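Local coordinates for protein transcriptional regulator (Bacillus halodurans, PDB 1Z4E) that is a transcriptional regulator with the GNAT acetyltransferase fold and may transfer acyl groups, at the interface of chains A and B. Coordinates in Å, arbitrary orientation; residue numbers count along the deposited sequence, not the author numbering. Chains: chain A/B, transcriptional regulator.

The interface of chains A and B. Residues chain A 149-152; chain B 121-123, 145.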
loop_
_atom_site.group_PDB
_atom_site.type_symbol
_atom_site.label_atom_id
_atom_site.label_comp_id
_atom_site.label_asym_id
_atom_site.label_seq_id
_atom_site.Cartn_x
_atom_site.Cartn_y
_atom_site.Cartn_z
ATOM N N LEU A 149 4.336 9.136 -2.259
ATOM C CA LEU A 149 5.466 9.116 -3.185
ATOM C C LEU A 149 5.426 7.939 -4.154
ATOM O O LEU A 149 5.183 6.795 -3.754
ATOM C CB LEU A 149 6.771 9.081 -2.383
ATOM C CG LEU A 149 7.009 10.281 -1.457
ATOM C CD1 LEU A 149 7.889 9.885 -0.283
ATOM C CD2 LEU A 149 7.646 11.411 -2.252
ATOM N N LYS A 150 5.671 8.223 -5.432
ATOM C CA LYS A 150 5.673 7.185 -6.459
ATOM C C LYS A 150 6.911 7.304 -7.345
ATOM O O LYS A 150 7.444 8.398 -7.538
ATOM C CB LYS A 150 4.441 7.304 -7.361
ATOM C CG LYS A 150 3.113 7.522 -6.656
ATOM C CD LYS A 150 2.543 6.258 -6.071
ATOM C CE LYS A 150 1.099 6.488 -5.623
ATOM N NZ LYS A 150 0.601 5.349 -4.818
ATOM N N MET A 151 7.356 6.169 -7.877
ATOM C CA MET A 151 8.503 6.106 -8.783
ATOM C C MET A 151 8.161 5.069 -9.840
ATOM O O MET A 151 8.006 3.890 -9.527
ATOM C CB MET A 151 9.779 5.673 -8.051
ATOM C CG MET A 151 10.999 5.498 -8.980
ATOM S SD MET A 151 12.483 4.793 -8.191
ATOM C CE MET A 151 13.079 6.167 -7.311
ATOM N N HIS A 152 8.016 5.507 -11.085
ATOM C CA HIS A 152 7.694 4.592 -12.174
ATOM C C HIS A 152 8.978 4.150 -12.867
ATOM O O HIS A 152 9.902 4.945 -13.039
ATOM C CB HIS A 152 6.777 5.273 -13.188
ATOM C CG HIS A 152 5.445 5.667 -12.633
ATOM N ND1 HIS A 152 5.300 6.622 -11.648
ATOM C CD2 HIS A 152 4.194 5.244 -12.933
ATOM C CE1 HIS A 152 4.018 6.771 -11.367
ATOM N NE2 HIS A 152 3.326 5.947 -12.133
ATOM N N LEU B 121 6.254 -0.106 -10.856
ATOM C CA LEU B 121 6.219 1.077 -10.008
ATOM C C LEU B 121 6.518 0.719 -8.548
ATOM O O LEU B 121 6.204 -0.378 -8.095
ATOM C CB LEU B 121 4.828 1.714 -10.125
ATOM C CG LEU B 121 4.282 2.647 -9.049
ATOM C CD1 LEU B 121 5.159 3.881 -8.921
ATOM C CD2 LEU B 121 2.855 3.037 -9.423
ATOM N N ILE B 122 7.158 1.633 -7.830
ATOM C CA ILE B 122 7.435 1.430 -6.410
ATOM C C ILE B 122 6.860 2.670 -5.723
ATOM O O ILE B 122 6.973 3.789 -6.238
ATOM C CB ILE B 122 8.945 1.261 -6.121
ATOM C CG1 ILE B 122 9.141 0.878 -4.650
ATOM C CG2 ILE B 122 9.708 2.533 -6.485
ATOM C CD1 ILE B 122 10.542 0.398 -4.321
ATOM N N GLN B 123 6.230 2.473 -4.569
ATOM C CA GLN B 123 5.575 3.571 -3.868
ATOM C C GLN B 123 5.659 3.446 -2.352
ATOM O O GLN B 123 6.005 2.393 -1.827
ATOM C CB GLN B 123 4.098 3.596 -4.273
ATOM C CG GLN B 123 3.443 2.209 -4.152
ATOM C CD GLN B 123 1.974 2.177 -4.555
ATOM O OE1 GLN B 123 1.539 2.917 -5.435
ATOM N NE2 GLN B 123 1.206 1.296 -3.916
ATOM N N SER B 145 3.529 12.843 -5.821
ATOM C CA SER B 145 2.380 13.044 -6.695
ATOM C C SER B 145 1.021 12.811 -6.045
ATOM O O SER B 145 -0.003 13.226 -6.594
ATOM C CB SER B 145 2.508 12.110 -7.890
ATOM O OG SER B 145 2.617 10.768 -7.430
#
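B:Leu121 puts its CD1 methyl over the face of the A:His152 imidazole, near the ring centre. CD1 of B:Leu121 lies 3.9 Å from the centroid of the A:His152 ring, a CH-pi contact. The other methyl, CD2 of B:Leu121, comes 4.0 Å from NE2 of A:His152. With CG of B:Leu121 turned away from its backbone N (chi1 158°), the branch lies alongside the histidine. CD1 of B:Leu121 also packs against CB of A:Lys150, 3.8 Å away. CD1 thus touches two side chains on the same side of the facing strand. The opposite side of the paired strands carries a second apolar contact. There CG2 of B:Ile122 meets CB of A:Met151 at 3.5 Å, and the two side chains run side by side. The thioether SD touches the same methyl more loosely.

Between the two packed sides, the backbones of A:Met151 and B:Ile122 bond to each other in both directions. The amide N of A:Met151 gives a hydrogen bond to O of B:Ile122, and N of B:Ile122 returns one to O of A:Met151, both 2.9 Å. This pair fixes the register of the strands.

At the polar rim, A:Lys150 lies alongside B:Gln123. Its chain bends at chi2 (-79°), which lays CD against CB of B:Gln123. The side-chain amine NZ of A:Lys150 then donates to the amide oxygen OE1 of B:Gln123 at 2.7 Å, from well above the carbonyl plane. OG of B:Ser145 lies 3.4 Å from CG of A:Lys150. Were A:Lys150 an alanine, OE1 of B:Gln123 would probably lose this donor, and a gap would be likely to open beside B:Gln123 and B:Ser145.

The two-fold symmetry is consistent with a dimer, though the structure alone does not show that it forms in solution. In the GNAT fold, strand 147-152 of chain A, at the C-terminal end, pairs antiparallel with strand 121-127 of chain B, and a twin pairing has the chains exchanged.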